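PDB 3DEM: complement factor MASP-3 from Homo sapiens, which is a serine protease of the complement system whose calcium-binding CUB1-EGF-CUB2 region carries interaction sites for mannan-binding lectin and ficolins. Local coordinates for residues C54-V59 with R100-N105; D214-P219 with G266-W271; I230-K235 with T251-V256. All coordinates share one frame; numbering follows the deposited sequence.

Contact 1: C54-V59 with R100-N105. With CA (calcium ion), chain E.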
ATOM      1  N   CYS A  54      21.260  14.031  22.120  1.00 39.57           N
ATOM      2  CA  CYS A  54      20.623  12.913  22.805  1.00 39.91           C
ATOM      3  C   CYS A  54      21.658  11.940  23.360  1.00 39.94           C
ATOM      4  O   CYS A  54      21.577  10.731  23.139  1.00 39.75           O
ATOM      5  CB  CYS A  54      19.630  12.207  21.878  1.00 40.08           C
ATOM      6  SG  CYS A  54      18.257  13.275  21.346  1.00 41.01           S
ATOM      7  N   GLU A  55      22.629  12.483  24.090  1.00 40.14           N
ATOM      8  CA  GLU A  55      23.758  11.687  24.554  1.00 40.34           C
ATOM      9  C   GLU A  55      23.427  10.860  25.794  1.00 40.37           C
ATOM     10  O   GLU A  55      23.995   9.789  25.994  1.00 40.29           O
ATOM     11  CB  GLU A  55      25.010  12.555  24.776  1.00 40.33           C
ATOM     12  CG  GLU A  55      24.857  13.702  25.775  1.00 40.37           C
ATOM     13  CD  GLU A  55      26.106  14.568  25.859  1.00 40.53           C
ATOM     14  OE1 GLU A  55      26.991  14.409  24.991  1.00 40.77           O
ATOM     15  OE2 GLU A  55      26.211  15.404  26.785  1.00 40.48           O
ATOM     16  N   TYR A  56      22.498  11.353  26.610  1.00 40.39           N
ATOM     17  CA  TYR A  56      22.113  10.661  27.837  1.00 40.46           C
ATOM     18  C   TYR A  56      21.078   9.572  27.567  1.00 40.54           C
ATOM     19  O   TYR A  56      21.433   8.412  27.351  1.00 40.72           O
ATOM     20  CB  TYR A  56      21.627  11.656  28.900  1.00 40.44           C
ATOM     21  CG  TYR A  56      22.679  12.674  29.303  1.00 40.46           C
ATOM     22  CD1 TYR A  56      22.324  13.883  29.896  1.00 40.55           C
ATOM     23  CD2 TYR A  56      24.031  12.431  29.077  1.00 40.56           C
ATOM     24  CE1 TYR A  56      23.289  14.814  30.263  1.00 40.31           C
ATOM     25  CE2 TYR A  56      25.000  13.355  29.436  1.00 40.38           C
ATOM     26  CZ  TYR A  56      24.625  14.544  30.026  1.00 40.40           C
ATOM     27  OH  TYR A  56      25.601  15.458  30.383  1.00 40.68           O
ATOM     28  N   ASP A  57      19.800   9.935  27.578  1.00 40.54           N
ATOM     29  CA  ASP A  57      18.744   8.986  27.238  1.00 40.51           C
ATOM     30  C   ASP A  57      18.343   9.181  25.780  1.00 40.56           C
ATOM     31  O   ASP A  57      18.306  10.309  25.287  1.00 40.51           O
ATOM     32  CB  ASP A  57      17.533   9.165  28.154  1.00 40.43           C
ATOM     33  CG  ASP A  57      17.856   8.888  29.609  1.00 40.34           C
ATOM     34  OD1 ASP A  57      19.007   8.506  29.905  1.00 40.06           O
ATOM     35  OD2 ASP A  57      16.960   9.052  30.463  1.00 40.04           O
ATOM     36  N   TYR A  58      18.049   8.091  25.083  1.00 40.47           N
ATOM     37  CA  TYR A  58      17.703   8.206  23.674  1.00 40.51           C
ATOM     38  C   TYR A  58      16.991   7.004  23.067  1.00 40.58           C
ATOM     39  O   TYR A  58      17.068   5.881  23.575  1.00 40.56           O
ATOM     40  CB  TYR A  58      18.947   8.527  22.844  1.00 40.56           C
ATOM     41  CG  TYR A  58      20.019   7.465  22.883  1.00 40.55           C
ATOM     42  CD1 TYR A  58      19.935   6.335  22.078  1.00 40.68           C
ATOM     43  CD2 TYR A  58      21.127   7.598  23.713  1.00 40.72           C
ATOM     44  CE1 TYR A  58      20.918   5.362  22.102  1.00 40.33           C
ATOM     45  CE2 TYR A  58      22.119   6.634  23.739  1.00 40.55           C
ATOM     46  CZ  TYR A  58      22.005   5.519  22.930  1.00 40.61           C
ATOM     47  OH  TYR A  58      22.982   4.555  22.953  1.00 40.88           O
ATOM     48  N   VAL A  59      16.274   7.273  21.983  1.00 40.45           N
ATOM     49  CA  VAL A  59      15.776   6.236  21.101  1.00 40.40           C
ATOM     50  C   VAL A  59      16.473   6.429  19.761  1.00 40.47           C
ATOM     51  O   VAL A  59      16.286   7.445  19.090  1.00 40.63           O
ATOM     52  CB  VAL A  59      14.241   6.293  20.922  1.00 40.52           C
ATOM     53  CG1 VAL A  59      13.796   5.327  19.834  1.00 40.28           C
ATOM     54  CG2 VAL A  59      13.528   5.985  22.239  1.00 39.95           C
ATOM     55  N   ARG A 100      18.084   3.636  25.107  1.00 40.52           N
ATOM     56  CA  ARG A 100      19.097   3.660  26.146  1.00 40.41           C
ATOM     57  C   ARG A 100      18.733   4.633  27.250  1.00 40.44           C
ATOM     58  O   ARG A 100      18.282   5.747  26.992  1.00 40.44           O
ATOM     59  CB  ARG A 100      20.469   4.033  25.584  1.00 40.43           C
ATOM     60  CG  ARG A 100      21.583   3.890  26.615  1.00 40.59           C
ATOM     61  CD  ARG A 100      22.329   5.196  26.813  1.00 40.68           C
ATOM     62  NE  ARG A 100      23.320   5.108  27.879  1.00 40.79           N
ATOM     63  CZ  ARG A 100      24.097   6.118  28.254  1.00 40.64           C
ATOM     64  NH1 ARG A 100      23.994   7.294  27.651  1.00 40.53           N
ATOM     65  NH2 ARG A 100      24.976   5.954  29.234  1.00 40.92           N
ATOM     66  N   SER A 101      18.956   4.197  28.482  1.00 40.43           N
ATOM     67  CA  SER A 101      18.725   5.004  29.658  1.00 40.40           C
ATOM     68  C   SER A 101      20.028   5.001  30.449  1.00 40.44           C
ATOM     69  O   SER A 101      20.550   3.937  30.781  1.00 40.29           O
ATOM     70  CB  SER A 101      17.593   4.381  30.478  1.00 40.46           C
ATOM     71  OG  SER A 101      17.302   5.138  31.636  1.00 40.72           O
ATOM     72  N   ASP A 102      20.591   6.171  30.726  1.00 40.41           N
ATOM     73  CA  ASP A 102      21.850   6.200  31.473  1.00 40.51           C
ATOM     74  C   ASP A 102      21.630   5.960  32.967  1.00 40.71           C
ATOM     75  O   ASP A 102      20.569   5.488  33.377  1.00 40.63           O
ATOM     76  CB  ASP A 102      22.660   7.478  31.197  1.00 40.37           C
ATOM     77  CG  ASP A 102      21.928   8.748  31.588  1.00 40.10           C
ATOM     78  OD1 ASP A 102      20.768   8.671  32.041  1.00 39.32           O
ATOM     79  OD2 ASP A 102      22.526   9.836  31.438  1.00 40.31           O
ATOM     80  N   PHE A 103      22.635   6.278  33.774  1.00 41.18           N
ATOM     81  CA  PHE A 103      22.587   6.001  35.208  1.00 41.61           C
ATOM     82  C   PHE A 103      21.760   7.033  35.968  1.00 41.74           C
ATOM     83  O   PHE A 103      21.364   6.804  37.107  1.00 41.75           O
ATOM     84  CB  PHE A 103      24.006   5.941  35.791  1.00 41.80           C
ATOM     85  CG  PHE A 103      24.842   4.810  35.252  1.00 42.33           C
ATOM     86  CD1 PHE A 103      25.476   4.920  34.020  1.00 42.58           C
ATOM     87  CD2 PHE A 103      24.997   3.637  35.980  1.00 42.65           C
ATOM     88  CE1 PHE A 103      26.247   3.879  33.521  1.00 42.79           C
ATOM     89  CE2 PHE A 103      25.767   2.589  35.489  1.00 42.87           C
ATOM     90  CZ  PHE A 103      26.392   2.711  34.259  1.00 42.83           C
ATOM     91  N   SER A 104      21.503   8.168  35.332  1.00 42.04           N
ATOM     92  CA  SER A 104      20.865   9.290  36.009  1.00 42.27           C
ATOM     93  C   SER A 104      19.396   9.461  35.626  1.00 42.37           C
ATOM     94  O   SER A 104      19.081  10.165  34.665  1.00 42.22           O
ATOM     95  CB  SER A 104      21.629  10.584  35.714  1.00 42.26           C
ATOM     96  OG  SER A 104      21.133  11.657  36.496  1.00 42.35           O
ATOM     97  N   ASN A 105      18.505   8.825  36.385  1.00 42.62           N
ATOM     98  CA  ASN A 105      17.067   9.016  36.190  1.00 42.75           C
ATOM     99  C   ASN A 105      16.397   9.695  37.391  1.00 42.84           C
ATOM    100  O   ASN A 105      15.430   9.169  37.954  1.00 42.83           O
ATOM    101  CB  ASN A 105      16.372   7.691  35.855  1.00 42.81           C
ATOM    102  CG  ASN A 105      15.183   7.873  34.918  1.00 43.16           C
ATOM    103  OD1 ASN A 105      15.042   8.911  34.267  1.00 43.83           O
ATOM    104  ND2 ASN A 105      14.330   6.859  34.837  1.00 43.16           N
TER
HETATM  105 CA    CA E5001      18.688   9.374  32.275  1.00 43.00          CA
HETATM  106  O   HOH W   1      18.532   6.893  33.012  1.00 35.66           O
HETATM  107  O   HOH W   2      16.798  10.096  33.292  1.00 41.22           O
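The Y58 ring carries the aliphatic part of R100 on one face: R100 CB sits 3.7 Å from the ring centroid of Y58, displaced toward the rim, a CH-pi contact. The arginine chain then bends at chi2 (-123°), which brings R100 CD within 3.4 Å of Y58 CE2 and turns the guanidinium away, its plane 47° from that of the ring. One guanidinium face is taken by D102 CB, and at its edge, in plane, lies the carbonyl oxygen of E55, close but at a poor angle for a hydrogen bond. R100 NH1 makes its bond to Y56 O instead, 2.8 Å long and weak because it is strongly bent.

Beneath these side chains Y58 and R100 form an antiparallel hydrogen-bonded pair, each N-H meeting the other's carbonyl. Next along from this pair, the carboxylates of D57 and D102 turn to the calcium ion. D57 grips it with both oxygens, while D102 uses OD1, 2.2 Å from the calcium. D57 OD1 and D102 OD1 lie only 2.8 Å apart; the shared cation probably offsets their repulsion. D57 OD1 also takes the backbone N-H of D102 on its syn side, a nearly straight bond (169°) of 2.9 Å between D102 N and D57 OD1, so the loop backbone positions the metal ligand. D57 OD2 is also hydrogen-bonded to the hydroxyl of Y21. The carbonyl of S104, two waters and E49 complete seven coordinating atoms; water 1 also donates to D102 O. Acidic residues gathered around calcium at one end of a beta sandwich are the mark of a calcium-binding CUB domain, here the first, consistent with a surface used to bind lectin partners.

Contact 2: D214-P219 with G266-W271. With CA (calcium ion), chain F.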
ATOM      1  N   ASP A 214      20.696   5.852 -38.154  1.00 40.33           N
ATOM      2  CA  ASP A 214      21.020   6.043 -36.743  1.00 40.34           C
ATOM      3  C   ASP A 214      21.017   4.696 -36.033  1.00 40.40           C
ATOM      4  O   ASP A 214      19.979   4.226 -35.562  1.00 40.34           O
ATOM      5  CB  ASP A 214      20.024   7.017 -36.103  1.00 40.24           C
ATOM      6  CG  ASP A 214      20.262   7.229 -34.616  1.00 40.43           C
ATOM      7  OD1 ASP A 214      21.341   6.861 -34.094  1.00 40.19           O
ATOM      8  OD2 ASP A 214      19.352   7.784 -33.964  1.00 40.76           O
ATOM      9  N   ILE A 215      22.194   4.076 -35.992  1.00 40.39           N
ATOM     10  CA  ILE A 215      22.400   2.807 -35.308  1.00 40.50           C
ATOM     11  C   ILE A 215      23.452   3.023 -34.232  1.00 40.56           C
ATOM     12  O   ILE A 215      24.526   3.557 -34.509  1.00 40.65           O
ATOM     13  CB  ILE A 215      22.857   1.703 -36.287  1.00 40.42           C
ATOM     14  CG1 ILE A 215      21.858   1.576 -37.444  1.00 40.53           C
ATOM     15  CG2 ILE A 215      22.998   0.362 -35.561  1.00 40.57           C
ATOM     16  CD1 ILE A 215      22.130   0.412 -38.380  1.00 40.44           C
ATOM     17  N   GLU A 216      23.130   2.643 -33.000  1.00 40.51           N
ATOM     18  CA  GLU A 216      24.045   2.820 -31.880  1.00 40.39           C
ATOM     19  C   GLU A 216      25.439   2.302 -32.228  1.00 40.45           C
ATOM     20  O   GLU A 216      25.584   1.200 -32.765  1.00 40.52           O
ATOM     21  CB  GLU A 216      23.515   2.086 -30.647  1.00 40.39           C
ATOM     22  CG  GLU A 216      24.175   2.493 -29.341  1.00 40.35           C
ATOM     23  CD  GLU A 216      23.755   1.610 -28.182  1.00 40.68           C
ATOM     24  OE1 GLU A 216      22.938   0.692 -28.401  1.00 40.50           O
ATOM     25  OE2 GLU A 216      24.247   1.827 -27.053  1.00 40.95           O
ATOM     26  N   ASP A 217      26.462   3.093 -31.925  1.00 40.29           N
ATOM     27  CA  ASP A 217      27.834   2.662 -32.155  1.00 40.33           C
ATOM     28  C   ASP A 217      28.747   3.003 -30.983  1.00 40.37           C
ATOM     29  O   ASP A 217      28.298   3.516 -29.959  1.00 40.30           O
ATOM     30  CB  ASP A 217      28.383   3.236 -33.469  1.00 40.32           C
ATOM     31  CG  ASP A 217      28.610   4.744 -33.415  1.00 40.97           C
ATOM     32  OD1 ASP A 217      28.255   5.389 -32.404  1.00 41.39           O
ATOM     33  OD2 ASP A 217      29.157   5.293 -34.395  1.00 41.48           O
ATOM     34  N   HIS A 218      30.032   2.697 -31.145  1.00 40.53           N
ATOM     35  CA  HIS A 218      31.045   2.970 -30.139  1.00 40.32           C
ATOM     36  C   HIS A 218      32.189   3.681 -30.841  1.00 40.41           C
ATOM     37  O   HIS A 218      32.505   3.359 -31.983  1.00 40.42           O
ATOM     38  CB  HIS A 218      31.533   1.658 -29.518  1.00 40.33           C
ATOM     39  CG  HIS A 218      32.375   1.839 -28.293  1.00 40.59           C
ATOM     40  ND1 HIS A 218      33.739   2.027 -28.348  1.00 40.70           N
ATOM     41  CD2 HIS A 218      32.046   1.856 -26.979  1.00 40.75           C
ATOM     42  CE1 HIS A 218      34.215   2.152 -27.121  1.00 40.73           C
ATOM     43  NE2 HIS A 218      33.208   2.052 -26.273  1.00 40.71           N
ATOM     44  N   PRO A 219      32.803   4.667 -30.172  1.00 40.51           N
ATOM     45  CA  PRO A 219      33.868   5.444 -30.804  1.00 40.59           C
ATOM     46  C   PRO A 219      35.159   4.664 -31.083  1.00 40.69           C
ATOM     47  O   PRO A 219      35.929   5.059 -31.957  1.00 40.79           O
ATOM     48  CB  PRO A 219      34.131   6.571 -29.795  1.00 40.53           C
ATOM     49  CG  PRO A 219      33.659   6.048 -28.494  1.00 40.60           C
ATOM     50  CD  PRO A 219      32.511   5.128 -28.803  1.00 40.46           C
ATOM     51  N   GLY A 266      19.205   1.574 -25.514  1.00 40.50           N
ATOM     52  CA  GLY A 266      19.260   2.666 -26.492  1.00 40.50           C
ATOM     53  C   GLY A 266      17.941   3.036 -27.154  1.00 40.67           C
ATOM     54  O   GLY A 266      16.969   2.278 -27.095  1.00 40.74           O
ATOM     55  N   GLU A 267      17.901   4.209 -27.787  1.00 40.63           N
ATOM     56  CA  GLU A 267      16.679   4.693 -28.442  1.00 40.64           C
ATOM     57  C   GLU A 267      16.917   5.167 -29.879  1.00 40.58           C
ATOM     58  O   GLU A 267      16.169   5.993 -30.402  1.00 40.62           O
ATOM     59  CB  GLU A 267      16.035   5.824 -27.629  1.00 40.60           C
ATOM     60  CG  GLU A 267      15.772   5.489 -26.162  1.00 40.88           C
ATOM     61  CD  GLU A 267      14.722   4.399 -25.980  1.00 41.27           C
ATOM     62  OE1 GLU A 267      13.893   4.194 -26.897  1.00 41.17           O
ATOM     63  OE2 GLU A 267      14.725   3.751 -24.909  1.00 41.19           O
ATOM     64  N   ASN A 268      17.950   4.640 -30.519  1.00 40.39           N
ATOM     65  CA  ASN A 268      18.294   5.047 -31.884  1.00 40.42           C
ATOM     66  C   ASN A 268      17.180   4.827 -32.925  1.00 40.38           C
ATOM     67  O   ASN A 268      16.373   3.904 -32.806  1.00 40.30           O
ATOM     68  CB  ASN A 268      19.613   4.394 -32.306  1.00 40.31           C
ATOM     69  CG  ASN A 268      20.720   4.635 -31.292  1.00 40.45           C
ATOM     70  OD1 ASN A 268      21.529   5.557 -31.443  1.00 40.68           O
ATOM     71  ND2 ASN A 268      20.733   3.839 -30.232  1.00 39.48           N
ATOM     72  N   ARG A 269      17.141   5.689 -33.937  1.00 40.30           N
ATOM     73  CA  ARG A 269      16.006   5.738 -34.867  1.00 40.33           C
ATOM     74  C   ARG A 269      16.031   4.704 -36.008  1.00 40.44           C
ATOM     75  O   ARG A 269      15.003   4.430 -36.633  1.00 40.55           O
ATOM     76  CB  ARG A 269      15.835   7.157 -35.417  1.00 40.26           C
ATOM     77  CG  ARG A 269      15.634   8.195 -34.313  1.00 40.27           C
ATOM     78  CD  ARG A 269      15.425   9.583 -34.868  1.00 40.44           C
ATOM     79  NE  ARG A 269      14.073   9.751 -35.401  1.00 41.12           N
ATOM     80  CZ  ARG A 269      13.554  10.919 -35.778  1.00 41.16           C
ATOM     81  NH1 ARG A 269      14.274  12.034 -35.690  1.00 40.57           N
ATOM     82  NH2 ARG A 269      12.310  10.973 -36.244  1.00 41.28           N
ATOM     83  N   GLY A 270      17.199   4.131 -36.275  1.00 40.41           N
ATOM     84  CA  GLY A 270      17.299   3.058 -37.250  1.00 40.42           C
ATOM     85  C   GLY A 270      17.715   3.483 -38.647  1.00 40.65           C
ATOM     86  O   GLY A 270      18.567   4.359 -38.824  1.00 40.91           O
ATOM     87  N   TRP A 271      17.095   2.863 -39.647  1.00 40.59           N
ATOM     88  CA  TRP A 271      17.585   2.947 -41.017  1.00 40.56           C
ATOM     89  C   TRP A 271      16.514   2.582 -42.032  1.00 40.39           C
ATOM     90  O   TRP A 271      15.519   1.926 -41.716  1.00 40.22           O
ATOM     91  CB  TRP A 271      18.786   2.011 -41.204  1.00 40.43           C
ATOM     92  CG  TRP A 271      18.496   0.585 -40.801  1.00 40.57           C
ATOM     93  CD1 TRP A 271      18.692   0.025 -39.569  1.00 40.49           C
ATOM     94  CD2 TRP A 271      17.956  -0.455 -41.632  1.00 40.58           C
ATOM     95  NE1 TRP A 271      18.306  -1.303 -39.581  1.00 40.83           N
ATOM     96  CE2 TRP A 271      17.850  -1.620 -40.834  1.00 40.60           C
ATOM     97  CE3 TRP A 271      17.540  -0.513 -42.967  1.00 40.77           C
ATOM     98  CZ2 TRP A 271      17.349  -2.825 -41.330  1.00 40.22           C
ATOM     99  CZ3 TRP A 271      17.049  -1.714 -43.462  1.00 40.66           C
ATOM    100  CH2 TRP A 271      16.957  -2.855 -42.644  1.00 40.54           C
TER
HETATM  101 CA    CA F8001      21.097  -0.519 -28.869  1.00 32.61          CA
HETATM  102  O   HOH W   3      18.983  -1.605 -29.157  1.00 30.11           O
HETATM  103  O   HOH W   4      19.930   1.441 -29.606  1.00 31.50           O
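At the calcium site of the second CUB domain, the ligand E216 packs against N268: E216 CB comes 3.8 Å from N268 CG, and beyond it the glutamate chain runs on extended, CG anti to the backbone N (chi1 -165°), until OE1 meets the calcium ion at 2.2 Å. Two waters lie on the same ion; D226, D263 and S265 supply further ligands, and the backbone N-H of E216 is held by the hydroxyl of Y187, a second-shell residue that positions the metal-binding one.

The rest of the contact turns on D214. Its CB points at the opposing loop, and OD2 receives the backbone N-H of R269 in a nearly straight bond, 3.0 Å from R269 N to D214 OD2, with the donor standing well above the carboxylate plane (65° out of it). The carboxylate is set almost perpendicular to the N268 amide; N268 CB lies 3.3 Å from D214 O. In the backbone, D214 and G270 make one isolated antiparallel bridge of the hydrogen-bonded kind: D214 N reaches G270 O at 2.7 Å, and G270 N returns a bond to D214 O at 2.9 Å. This bridge clips together two of the loops at the calcium end of the CUB beta sandwich, one leading from strand 205-209 toward strand 227-232, the other from strand 255-261 into strand 272-277. Both G266 and G270 adopt backbone angles that favour glycine, since a CB would be jammed against the preceding carbonyl.

On the inner side, I215 CD1 touches W271 CD1 at 3.7 Å, the methyl approaching the indole obliquely. The same indole meets F260 edge-to-face, while I228 touches both I215 and W271.

Contact 3: I230-K235 with T251-V256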
ATOM      1  N   ILE A 230      25.043  -7.771 -44.120  1.00 40.28           N
ATOM      2  CA  ILE A 230      24.396  -8.077 -45.381  1.00 40.30           C
ATOM      3  C   ILE A 230      25.120  -9.230 -46.053  1.00 40.31           C
ATOM      4  O   ILE A 230      26.274  -9.093 -46.459  1.00 40.14           O
ATOM      5  CB  ILE A 230      24.392  -6.863 -46.320  1.00 40.30           C
ATOM      6  CG1 ILE A 230      23.669  -5.679 -45.659  1.00 40.22           C
ATOM      7  CG2 ILE A 230      23.768  -7.238 -47.658  1.00 40.14           C
ATOM      8  CD1 ILE A 230      23.692  -4.403 -46.482  1.00 40.40           C
ATOM      9  N   LYS A 231      24.446 -10.370 -46.155  1.00 40.15           N
ATOM     10  CA  LYS A 231      25.036 -11.520 -46.820  1.00 40.22           C
ATOM     11  C   LYS A 231      24.625 -11.604 -48.286  1.00 40.21           C
ATOM     12  O   LYS A 231      23.441 -11.690 -48.613  1.00 40.03           O
ATOM     13  CB  LYS A 231      24.702 -12.830 -46.096  1.00 40.09           C
ATOM     14  CG  LYS A 231      25.330 -14.043 -46.761  1.00 40.17           C
ATOM     15  CD  LYS A 231      25.285 -15.284 -45.887  1.00 40.13           C
ATOM     16  CE  LYS A 231      26.046 -16.422 -46.539  1.00 39.72           C
ATOM     17  NZ  LYS A 231      25.893 -17.706 -45.813  1.00 39.59           N
ATOM     18  N   VAL A 232      25.621 -11.564 -49.160  1.00 40.15           N
ATOM     19  CA  VAL A 232      25.405 -11.753 -50.587  1.00 40.46           C
ATOM     20  C   VAL A 232      26.422 -12.776 -51.074  1.00 40.28           C
ATOM     21  O   VAL A 232      27.620 -12.627 -50.841  1.00 40.36           O
ATOM     22  CB  VAL A 232      25.496 -10.415 -51.370  1.00 40.53           C
ATOM     23  CG1 VAL A 232      26.437  -9.443 -50.678  1.00 40.82           C
ATOM     24  CG2 VAL A 232      25.913 -10.650 -52.819  1.00 40.60           C
ATOM     25  N   GLY A 233      25.937 -13.835 -51.711  1.00 40.27           N
ATOM     26  CA  GLY A 233      26.792 -14.966 -52.059  1.00 40.32           C
ATOM     27  C   GLY A 233      27.343 -15.561 -50.780  1.00 40.29           C
ATOM     28  O   GLY A 233      26.663 -15.557 -49.755  1.00 40.26           O
ATOM     29  N   PRO A 234      28.586 -16.059 -50.823  1.00 40.26           N
ATOM     30  CA  PRO A 234      29.226 -16.623 -49.641  1.00 40.33           C
ATOM     31  C   PRO A 234      29.952 -15.567 -48.804  1.00 40.40           C
ATOM     32  O   PRO A 234      30.958 -15.867 -48.165  1.00 40.60           O
ATOM     33  CB  PRO A 234      30.238 -17.601 -50.240  1.00 40.25           C
ATOM     34  CG  PRO A 234      30.619 -16.988 -51.550  1.00 40.18           C
ATOM     35  CD  PRO A 234      29.460 -16.124 -52.008  1.00 40.33           C
ATOM     36  N   LYS A 235      29.442 -14.343 -48.803  1.00 40.42           N
ATOM     37  CA  LYS A 235      30.167 -13.230 -48.206  1.00 40.57           C
ATOM     38  C   LYS A 235      29.260 -12.321 -47.386  1.00 40.48           C
ATOM     39  O   LYS A 235      28.146 -11.999 -47.797  1.00 40.49           O
ATOM     40  CB  LYS A 235      30.871 -12.420 -49.300  1.00 40.75           C
ATOM     41  CG  LYS A 235      31.880 -11.399 -48.798  1.00 41.12           C
ATOM     42  CD  LYS A 235      32.260 -10.440 -49.924  1.00 41.92           C
ATOM     43  CE  LYS A 235      33.169  -9.306 -49.442  1.00 41.82           C
ATOM     44  NZ  LYS A 235      33.402  -8.295 -50.529  1.00 41.82           N
ATOM     45  N   THR A 251      25.369  -5.398 -55.787  1.00 40.78           N
ATOM     46  CA  THR A 251      25.632  -6.831 -55.760  1.00 40.87           C
ATOM     47  C   THR A 251      25.563  -7.394 -57.174  1.00 41.06           C
ATOM     48  O   THR A 251      25.107  -6.722 -58.107  1.00 41.35           O
ATOM     49  CB  THR A 251      24.645  -7.595 -54.835  1.00 41.09           C
ATOM     50  OG1 THR A 251      23.384  -7.768 -55.494  1.00 41.18           O
ATOM     51  CG2 THR A 251      24.429  -6.842 -53.523  1.00 40.21           C
ATOM     52  N   GLN A 252      26.051  -8.617 -57.336  1.00 41.12           N
ATOM     53  CA  GLN A 252      25.942  -9.323 -58.599  1.00 40.95           C
ATOM     54  C   GLN A 252      25.006 -10.494 -58.350  1.00 40.88           C
ATOM     55  O   GLN A 252      25.125 -11.549 -58.966  1.00 41.02           O
ATOM     56  CB  GLN A 252      27.315  -9.811 -59.061  1.00 41.14           C
ATOM     57  CG  GLN A 252      28.376  -8.713 -59.107  1.00 41.29           C
ATOM     58  CD  GLN A 252      28.060  -7.631 -60.131  1.00 41.57           C
ATOM     59  OE1 GLN A 252      27.777  -6.481 -59.769  1.00 41.75           O
ATOM     60  NE2 GLN A 252      28.095  -7.996 -61.413  1.00 40.52           N
ATOM     61  N   SER A 253      24.065 -10.284 -57.438  1.00 40.82           N
ATOM     62  CA  SER A 253      23.254 -11.368 -56.914  1.00 40.82           C
ATOM     63  C   SER A 253      21.767 -11.067 -57.005  1.00 40.61           C
ATOM     64  O   SER A 253      21.347  -9.923 -56.850  1.00 40.38           O
ATOM     65  CB  SER A 253      23.634 -11.630 -55.457  1.00 40.88           C
ATOM     66  OG  SER A 253      22.984 -12.786 -54.956  1.00 41.79           O
ATOM     67  N   HIS A 254      20.975 -12.106 -57.258  1.00 40.41           N
ATOM     68  CA  HIS A 254      19.530 -11.955 -57.304  1.00 40.53           C
ATOM     69  C   HIS A 254      18.930 -12.152 -55.918  1.00 40.50           C
ATOM     70  O   HIS A 254      17.731 -11.973 -55.726  1.00 40.64           O
ATOM     71  CB  HIS A 254      18.917 -12.950 -58.279  1.00 40.43           C
ATOM     72  CG  HIS A 254      19.220 -14.373 -57.947  1.00 40.67           C
ATOM     73  ND1 HIS A 254      18.521 -15.080 -56.993  1.00 40.66           N
ATOM     74  CD2 HIS A 254      20.151 -15.223 -58.441  1.00 40.91           C
ATOM     75  CE1 HIS A 254      19.008 -16.305 -56.913  1.00 40.79           C
ATOM     76  NE2 HIS A 254      19.997 -16.418 -57.781  1.00 41.13           N
ATOM     77  N   SER A 255      19.767 -12.524 -54.957  1.00 40.38           N
ATOM     78  CA  SER A 255      19.301 -12.721 -53.594  1.00 40.68           C
ATOM     79  C   SER A 255      20.233 -12.103 -52.559  1.00 40.58           C
ATOM     80  O   SER A 255      21.457 -12.192 -52.672  1.00 40.68           O
ATOM     81  CB  SER A 255      19.128 -14.205 -53.298  1.00 40.76           C
ATOM     82  OG  SER A 255      20.377 -14.860 -53.371  1.00 41.34           O
ATOM     83  N   VAL A 256      19.638 -11.493 -51.542  1.00 40.39           N
ATOM     84  CA  VAL A 256      20.381 -10.773 -50.521  1.00 40.41           C
ATOM     85  C   VAL A 256      19.733 -10.993 -49.162  1.00 40.50           C
ATOM     86  O   VAL A 256      18.502 -11.014 -49.044  1.00 40.63           O
ATOM     87  CB  VAL A 256      20.410  -9.250 -50.819  1.00 40.48           C
ATOM     88  CG1 VAL A 256      21.079  -8.497 -49.686  1.00 40.16           C
ATOM     89  CG2 VAL A 256      21.108  -8.971 -52.155  1.00 40.11           C
TER
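V232 lays its CG2 methyl over the two CB atoms of T251 and S253, at 3.9 Å from V232 CG2 to T251 CB and 3.6 Å to S253 CB. The methyl is roughly anti to the backbone N, although the valine as a whole (chi1 29°) is turned well away from a staggered position. Two residues back on the same strand, the branch methyl CG2 of I230 meets V256 CG1 at 3.6 Å, the two side chains lying at a slant. No hydrogen bond joins the segments directly, so across the contact their grip is apolar; the strand pairing itself is taken up next door, where K231 bonds to L257.

Each side is kept in shape by its own polar bonds. T251 OG1, set between the backbone N and the carbonyl carbon (chi1 78°), accepts the backbone N-H of S253 in an ST turn, 3.3 Å from S253 N to T251 OG1, and also bonds to the carbonyl of V205. S253 OG in turn donates to S255 O at 2.8 Å, arriving in the carbonyl plane on a lone pair. These bonds fold the 251-256 segment into a bend that turns the CB atoms of T251 and S253 to the valine.

On the other side, V232 to K235 is a type II' turn, closed by V232 N to K235 O at 2.9 Å and K235 N to V232 O at 3.2 Å; G233, with positive phi, occupies its second position. It links strands 227-232 and 235-240. The bend over V232 carries the chain from strand 249-250 of one sheet to strand 255-261 of the other, while I230 and V256 reach across to L207 and V205. The hairpin 227-240, packed against the chain crossing from one sheet to the other, belongs to the beta sandwich of the second CUB domain.

From the N terminus, contact 1 comes first, closing a loop of 40 residues inside the first CUB domain and tying strands 58-62 and 94-101 together at their calcium end. The chain then passes through the EGF domain, with its own calcium site, before contact 2 opens. Contact 2 closes 46 residues in the second CUB domain and joins loops at that domain's calcium end. Contact 3 is nested within it, closing 15 residues where a hairpin meets the crossing between sheets. Contacts 2 and 3 come within about 8 Å of each other (nearest atoms) without touching; contact 1 lies on the opposite side of the chain's centre, its centre about 62 Å from that of contact 2.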